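Local coordinates for protein homospermidine synthase (Legionella pneumophila subsp. pneumophila str. Philadelphia 1, PDB 2PH5) that binds NAD through a Rossmann-type domain and is thought to act as a homospermidine synthase, a transferase that makes the polyamine homospermidine, at residues Asn84-Asp89 with Ile405-His410; Leu362-Gly365 with Gly369-Trp372. All coordinates share one frame; numbering follows the deposited sequence.

Contact 1 (Asn84-Asp89 with Ile405-His410); sequences NDFLID and IWAIEH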
ATOM      1  N   ASN A  84      20.932 -39.001 -20.568  1.00 37.41           N
ATOM      2  CA  ASN A  84      19.481 -39.123 -20.369  1.00 36.02           C
ATOM      3  C   ASN A  84      18.964 -38.687 -19.002  1.00 33.66           C
ATOM      4  O   ASN A  84      17.767 -38.787 -18.728  1.00 30.89           O
ATOM      5  CB  ASN A  84      19.018 -40.551 -20.650  1.00 35.53           C
ATOM      6  CG  ASN A  84      19.271 -40.953 -22.072  1.00 37.28           C
ATOM      7  OD1 ASN A  84      18.851 -40.255 -23.006  1.00 36.17           O
ATOM      8  ND2 ASN A  84      19.971 -42.077 -22.260  1.00 36.23           N
ATOM      9  N   ASP A  85      19.860 -38.221 -18.139  1.00 32.07           N
ATOM     10  CA  ASP A  85      19.431 -37.751 -16.836  1.00 30.88           C
ATOM     11  C   ASP A  85      18.776 -36.393 -17.043  1.00 29.73           C
ATOM     12  O   ASP A  85      18.821 -35.841 -18.140  1.00 30.28           O
ATOM     13  CB  ASP A  85      20.610 -37.641 -15.871  1.00 31.53           C
ATOM     14  CG  ASP A  85      21.045 -38.989 -15.334  1.00 33.60           C
ATOM     15  OD1 ASP A  85      20.224 -39.933 -15.368  1.00 35.20           O
ATOM     16  OD2 ASP A  85      22.197 -39.108 -14.860  1.00 33.62           O
ATOM     17  N   PHE A  86      18.172 -35.849 -15.997  1.00 28.50           N
ATOM     18  CA  PHE A  86      17.494 -34.569 -16.120  1.00 27.55           C
ATOM     19  C   PHE A  86      17.902 -33.604 -15.012  1.00 27.76           C
ATOM     20  O   PHE A  86      17.698 -33.879 -13.829  1.00 28.93           O
ATOM     21  CB  PHE A  86      15.977 -34.811 -16.087  1.00 26.16           C
ATOM     22  CG  PHE A  86      15.156 -33.723 -16.730  1.00 24.58           C
ATOM     23  CD1 PHE A  86      13.979 -34.045 -17.402  1.00 24.27           C
ATOM     24  CD2 PHE A  86      15.536 -32.384 -16.650  1.00 24.31           C
ATOM     25  CE1 PHE A  86      13.188 -33.053 -17.988  1.00 23.81           C
ATOM     26  CE2 PHE A  86      14.751 -31.379 -17.233  1.00 22.41           C
ATOM     27  CZ  PHE A  86      13.575 -31.716 -17.903  1.00 23.49           C
ATOM     28  N   LEU A  87      18.486 -32.475 -15.398  1.00 26.26           N
ATOM     29  CA  LEU A  87      18.891 -31.473 -14.422  1.00 24.23           C
ATOM     30  C   LEU A  87      17.793 -30.419 -14.282  1.00 22.00           C
ATOM     31  O   LEU A  87      17.594 -29.605 -15.181  1.00 23.35           O
ATOM     32  CB  LEU A  87      20.200 -30.796 -14.853  1.00 25.14           C
ATOM     33  CG  LEU A  87      20.689 -29.601 -14.012  1.00 25.46           C
ATOM     34  CD1 LEU A  87      20.890 -30.034 -12.573  1.00 28.32           C
ATOM     35  CD2 LEU A  87      22.001 -29.071 -14.572  1.00 26.65           C
ATOM     36  N   ILE A  88      17.060 -30.449 -13.173  1.00 19.99           N
ATOM     37  CA  ILE A  88      16.017 -29.455 -12.953  1.00 17.90           C
ATOM     38  C   ILE A  88      16.710 -28.270 -12.283  1.00 18.49           C
ATOM     39  O   ILE A  88      17.174 -28.373 -11.151  1.00 16.37           O
ATOM     40  CB  ILE A  88      14.885 -30.004 -12.051  1.00 15.12           C
ATOM     41  CG1 ILE A  88      14.267 -31.243 -12.692  1.00 13.94           C
ATOM     42  CG2 ILE A  88      13.783 -28.966 -11.887  1.00 15.47           C
ATOM     43  CD1 ILE A  88      13.262 -31.939 -11.811  1.00 11.53           C
ATOM     44  N   ASP A  89      16.802 -27.155 -13.004  1.00 19.86           N
ATOM     45  CA  ASP A  89      17.468 -25.955 -12.499  1.00 20.00           C
ATOM     46  C   ASP A  89      16.476 -25.004 -11.846  1.00 20.50           C
ATOM     47  O   ASP A  89      15.687 -24.351 -12.524  1.00 19.42           O
ATOM     48  CB  ASP A  89      18.189 -25.250 -13.659  1.00 23.05           C
ATOM     49  CG  ASP A  89      18.999 -24.025 -13.219  1.00 25.54           C
ATOM     50  OD1 ASP A  89      19.680 -23.435 -14.097  1.00 24.13           O
ATOM     51  OD2 ASP A  89      18.961 -23.648 -12.021  1.00 25.07           O
ATOM     52  N   ILE A 405       7.878 -33.172 -18.253  1.00 25.29           N
ATOM     53  CA  ILE A 405       7.334 -34.322 -18.958  1.00 27.30           C
ATOM     54  C   ILE A 405       7.475 -34.145 -20.466  1.00 27.51           C
ATOM     55  O   ILE A 405       7.706 -35.111 -21.190  1.00 26.90           O
ATOM     56  CB  ILE A 405       5.844 -34.531 -18.640  1.00 27.40           C
ATOM     57  CG1 ILE A 405       5.660 -34.744 -17.137  1.00 27.63           C
ATOM     58  CG2 ILE A 405       5.311 -35.742 -19.417  1.00 27.12           C
ATOM     59  CD1 ILE A 405       4.221 -34.642 -16.690  1.00 29.25           C
ATOM     60  N   TRP A 406       7.334 -32.907 -20.931  1.00 27.81           N
ATOM     61  CA  TRP A 406       7.437 -32.615 -22.354  1.00 28.19           C
ATOM     62  C   TRP A 406       8.840 -32.906 -22.861  1.00 28.15           C
ATOM     63  O   TRP A 406       9.020 -33.541 -23.898  1.00 29.64           O
ATOM     64  CB  TRP A 406       7.104 -31.144 -22.633  1.00 29.11           C
ATOM     65  CG  TRP A 406       7.090 -30.810 -24.102  1.00 32.53           C
ATOM     66  CD1 TRP A 406       6.058 -31.010 -24.984  1.00 33.51           C
ATOM     67  CD2 TRP A 406       8.173 -30.274 -24.873  1.00 33.33           C
ATOM     68  NE1 TRP A 406       6.438 -30.633 -26.250  1.00 33.63           N
ATOM     69  CE2 TRP A 406       7.729 -30.181 -26.211  1.00 33.35           C
ATOM     70  CE3 TRP A 406       9.476 -29.867 -24.564  1.00 35.21           C
ATOM     71  CZ2 TRP A 406       8.542 -29.695 -27.241  1.00 34.43           C
ATOM     72  CZ3 TRP A 406      10.291 -29.383 -25.595  1.00 36.05           C
ATOM     73  CH2 TRP A 406       9.818 -29.302 -26.914  1.00 34.88           C
ATOM     74  N   ALA A 407       9.834 -32.436 -22.120  1.00 28.42           N
ATOM     75  CA  ALA A 407      11.219 -32.626 -22.504  1.00 28.56           C
ATOM     76  C   ALA A 407      11.611 -34.100 -22.562  1.00 29.88           C
ATOM     77  O   ALA A 407      12.360 -34.506 -23.447  1.00 30.15           O
ATOM     78  CB  ALA A 407      12.133 -31.866 -21.543  1.00 27.63           C
ATOM     79  N   ILE A 408      11.109 -34.904 -21.632  1.00 30.28           N
ATOM     80  CA  ILE A 408      11.439 -36.324 -21.626  1.00 33.40           C
ATOM     81  C   ILE A 408      11.037 -37.027 -22.930  1.00 35.08           C
ATOM     82  O   ILE A 408      11.787 -37.849 -23.446  1.00 35.78           O
ATOM     83  CB  ILE A 408      10.783 -37.046 -20.422  1.00 32.89           C
ATOM     84  CG1 ILE A 408      11.405 -36.527 -19.126  1.00 32.18           C
ATOM     85  CG2 ILE A 408      10.962 -38.559 -20.543  1.00 28.97           C
ATOM     86  CD1 ILE A 408      10.768 -37.069 -17.875  1.00 35.41           C
ATOM     87  N   GLU A 409       9.867 -36.712 -23.472  1.00 36.91           N
ATOM     88  CA  GLU A 409       9.468 -37.363 -24.705  1.00 40.71           C
ATOM     89  C   GLU A 409       9.917 -36.583 -25.948  1.00 39.84           C
ATOM     90  O   GLU A 409       9.544 -36.910 -27.075  1.00 40.24           O
ATOM     91  CB  GLU A 409       7.958 -37.607 -24.724  1.00 45.09           C
ATOM     92  CG  GLU A 409       7.105 -36.367 -24.703  1.00 52.11           C
ATOM     93  CD  GLU A 409       5.634 -36.686 -24.912  1.00 56.32           C
ATOM     94  OE1 GLU A 409       5.031 -37.333 -24.024  1.00 58.26           O
ATOM     95  OE2 GLU A 409       5.084 -36.295 -25.966  1.00 57.62           O
ATOM     96  N   HIS A 410      10.726 -35.552 -25.719  1.00 37.81           N
ATOM     97  CA  HIS A 410      11.293 -34.713 -26.770  1.00 35.59           C
ATOM     98  C   HIS A 410      12.675 -34.308 -26.258  1.00 34.87           C
ATOM     99  O   HIS A 410      12.982 -33.129 -26.152  1.00 34.16           O
ATOM    100  CB  HIS A 410      10.450 -33.456 -26.987  1.00 35.56           C
ATOM    101  CG  HIS A 410       9.026 -33.729 -27.353  1.00 35.69           C
ATOM    102  ND1 HIS A 410       7.988 -33.622 -26.451  1.00 34.92           N
ATOM    103  CD2 HIS A 410       8.466 -34.101 -28.528  1.00 36.53           C
ATOM    104  CE1 HIS A 410       6.851 -33.914 -27.055  1.00 35.17           C
ATOM    105  NE2 HIS A 410       7.112 -34.209 -28.317  1.00 34.61           N
TER

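Contact 2 (Leu362-Gly365 with Gly369-Trp372); sequences LLMG and GAYW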
ATOM      1  N   LEU A 362      -4.614 -11.033 -20.422  1.00 23.45           N
ATOM      2  CA  LEU A 362      -5.718 -10.234 -20.901  1.00 23.90           C
ATOM      3  C   LEU A 362      -5.429  -9.771 -22.316  1.00 25.37           C
ATOM      4  O   LEU A 362      -4.427  -9.094 -22.558  1.00 24.92           O
ATOM      5  CB  LEU A 362      -5.893  -9.031 -19.977  1.00 23.00           C
ATOM      6  CG  LEU A 362      -7.073  -8.085 -20.189  1.00 23.44           C
ATOM      7  CD1 LEU A 362      -8.372  -8.880 -20.089  1.00 22.11           C
ATOM      8  CD2 LEU A 362      -7.030  -6.964 -19.134  1.00 18.88           C
ATOM      9  N   LEU A 363      -6.283 -10.157 -23.259  1.00 26.58           N
ATOM     10  CA  LEU A 363      -6.113  -9.728 -24.648  1.00 27.68           C
ATOM     11  C   LEU A 363      -7.162  -8.665 -24.940  1.00 27.02           C
ATOM     12  O   LEU A 363      -8.348  -8.919 -24.772  1.00 25.45           O
ATOM     13  CB  LEU A 363      -6.285 -10.902 -25.608  1.00 25.99           C
ATOM     14  CG  LEU A 363      -5.102 -11.861 -25.607  1.00 27.70           C
ATOM     15  CD1 LEU A 363      -4.993 -12.554 -24.251  1.00 27.33           C
ATOM     16  CD2 LEU A 363      -5.289 -12.876 -26.708  1.00 27.68           C
HETATM   17  N   MSE A 364      -6.723  -7.480 -25.356  1.00 29.01           N
HETATM   18  CA  MSE A 364      -7.633  -6.372 -25.660  1.00 32.13           C
HETATM   19  C   MSE A 364      -7.561  -5.937 -27.128  1.00 32.94           C
HETATM   20  O   MSE A 364      -6.499  -6.004 -27.748  1.00 33.66           O
HETATM   21  CB  MSE A 364      -7.304  -5.171 -24.769  1.00 33.34           C
HETATM   22  CG  MSE A 364      -7.411  -5.438 -23.273  1.00 37.31           C
HETATM   23 SE   MSE A 364      -6.149  -4.372 -22.221  1.00 46.36          SE
HETATM   24  CE  MSE A 364      -4.678  -5.639 -22.186  1.00 37.38           C
ATOM     25  N   GLY A 365      -8.694  -5.492 -27.671  1.00 33.73           N
ATOM     26  CA  GLY A 365      -8.740  -5.046 -29.053  1.00 34.15           C
ATOM     27  C   GLY A 365      -9.848  -5.660 -29.895  1.00 35.52           C
ATOM     28  O   GLY A 365     -10.436  -4.988 -30.747  1.00 35.95           O
ATOM     29  N   GLY A 369     -14.843  -7.955 -27.156  1.00 37.52           N
ATOM     30  CA  GLY A 369     -14.568  -7.326 -25.872  1.00 33.92           C
ATOM     31  C   GLY A 369     -13.267  -7.844 -25.281  1.00 31.73           C
ATOM     32  O   GLY A 369     -12.662  -8.775 -25.822  1.00 29.49           O
ATOM     33  N   ALA A 370     -12.817  -7.251 -24.181  1.00 28.62           N
ATOM     34  CA  ALA A 370     -11.579  -7.721 -23.568  1.00 27.25           C
ATOM     35  C   ALA A 370     -11.783  -9.163 -23.130  1.00 25.31           C
ATOM     36  O   ALA A 370     -12.856  -9.533 -22.657  1.00 25.12           O
ATOM     37  CB  ALA A 370     -11.205  -6.854 -22.377  1.00 26.59           C
ATOM     38  N   TYR A 371     -10.743  -9.970 -23.292  1.00 25.24           N
ATOM     39  CA  TYR A 371     -10.786 -11.387 -22.942  1.00 23.23           C
ATOM     40  C   TYR A 371      -9.656 -11.754 -21.981  1.00 22.95           C
ATOM     41  O   TYR A 371      -8.494 -11.403 -22.205  1.00 23.24           O
ATOM     42  CB  TYR A 371     -10.650 -12.219 -24.210  1.00 21.46           C
ATOM     43  CG  TYR A 371     -10.881 -13.695 -24.010  1.00 23.10           C
ATOM     44  CD1 TYR A 371     -12.172 -14.205 -23.867  1.00 23.28           C
ATOM     45  CD2 TYR A 371      -9.813 -14.590 -23.999  1.00 21.73           C
ATOM     46  CE1 TYR A 371     -12.401 -15.566 -23.725  1.00 22.54           C
ATOM     47  CE2 TYR A 371     -10.029 -15.951 -23.856  1.00 24.66           C
ATOM     48  CZ  TYR A 371     -11.326 -16.433 -23.720  1.00 24.59           C
ATOM     49  OH  TYR A 371     -11.535 -17.784 -23.586  1.00 26.54           O
ATOM     50  N   TRP A 372     -10.004 -12.468 -20.919  1.00 22.55           N
ATOM     51  CA  TRP A 372      -9.020 -12.899 -19.932  1.00 23.94           C
ATOM     52  C   TRP A 372      -9.082 -14.409 -19.799  1.00 25.23           C
ATOM     53  O   TRP A 372     -10.137 -14.970 -19.498  1.00 24.64           O
ATOM     54  CB  TRP A 372      -9.312 -12.281 -18.568  1.00 24.19           C
ATOM     55  CG  TRP A 372      -8.247 -12.516 -17.543  1.00 26.15           C
ATOM     56  CD1 TRP A 372      -7.243 -11.652 -17.185  1.00 26.97           C
ATOM     57  CD2 TRP A 372      -8.097 -13.671 -16.702  1.00 26.65           C
ATOM     58  NE1 TRP A 372      -6.488 -12.196 -16.172  1.00 23.47           N
ATOM     59  CE2 TRP A 372      -6.990 -13.432 -15.857  1.00 25.50           C
ATOM     60  CE3 TRP A 372      -8.790 -14.884 -16.580  1.00 24.84           C
ATOM     61  CZ2 TRP A 372      -6.561 -14.358 -14.904  1.00 26.70           C
ATOM     62  CZ3 TRP A 372      -8.366 -15.810 -15.632  1.00 25.67           C
ATOM     63  CH2 TRP A 372      -7.258 -15.540 -14.803  1.00 25.90           C
TER

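Contact 1 (Asn84-Asp89 with Ile405-His410)
Phe86 reaches from its strand to the last turn of helix 391-408, where Ala407 and Ile408 meet one flank of its ring, from CD1 through CE1 to CZ. The methyl of Ala407 lies against the outer end, with CB 3.9 Å from Phe86 CE1, and approaches obliquely to the ring. Ile408 brings CG1 to the ring edge, near the plane, 4.0 Å from Phe86 CD1. Both contacts are apolar and small in area, and the two backbones stay well separated, with CA of Phe86 and CA of Ile408 8.4 Å apart. Phe86 points its CB at the helix, and with CG anti to the backbone N (chi1 -157°) the ring spans that gap. Leu109 and Ile111 of the adjoining strand also touch Phe86, while Phe36 meets Ile408. Just behind the contact the chain leaves helical geometry at Glu409, and His410 folds back: its ND1 donates to the carbonyl of Trp406, with 2.8 Å between His410 ND1 and Trp406 O. The acceptor lies near the imidazole plane, and ND1 also sits over one face of the Trp406 indole, near its rim. The bond closes the chain back on the last turn, at the residue before Ala407. On the strand, side chains alternate: Leu87 and Asp89 meet helix 96-106, whereas Phe86 turns to the opposite face and helix 391-408. Such helices on either side of a parallel sheet are the hallmark of a Rossmann-type fold, and here one of them comes from far along the chain, within the C-terminal family region.

Contact 2 (Leu362-Gly365 with Gly369-Trp372)
Tyr371 O is gripped by two neighbours on the facing strand. Leu363 N donates to it almost head-on, with 2.7 Å between Leu363 N and Tyr371 O, and the CA-H of Leu362 adds a weaker contact, 3.3 Å from Leu362 CA to Tyr371 O. The return bond runs from Tyr371 N to Leu363 O at 3.0 Å, nearly straight at the hydrogen (169°), which makes Leu363 and Tyr371 an antiparallel hydrogen-bonded pair. Leu362 and Trp372 form the next, non-hydrogen-bonded pair. Their side chains share a face: with chi1 of Leu362 at -175° and chi2 at 58°, Leu362 CD1 comes to 3.8 Å from Trp372 CB. Leu362 CD1 also lies 4.2 Å from Ala370 CB, while CG of Met364, a selenomethionine, meets Ala370 CB at 4.1 Å. Leu363 and Tyr371 emerge on the other face, where both pack against helix 158-176 and the phenol OH bonds Asn173 of that helix. The segments belong to a beta hairpin of strands 352-364 and 370-378 within the mixed sheet. Strand 202-213 flanks it on one side, pairing with Leu362 and Met364, and strand 436-442 on the other, pairing with Ala370 and Trp372.

The two contacts lie on opposite sides of the centre of the chain, about 34 Å apart between centres and about 21 Å between nearest atoms. Contact 1 packs a helix on the parallel, nucleotide-binding sheet, and contact 2 lies in the mixed sheet of the C-terminal family region. Along the chain, strand 86-89 comes first, then both arms of the hairpin, and last helix 391-408, which returns to the first sheet. The C-terminal region thus contributes a helix, and further on strand 415-416, to the Rossmann-type part. Bound NAD lies about 14 Å from the side chains of both Phe86 and Trp372, so those two side chains do not reach the cofactor.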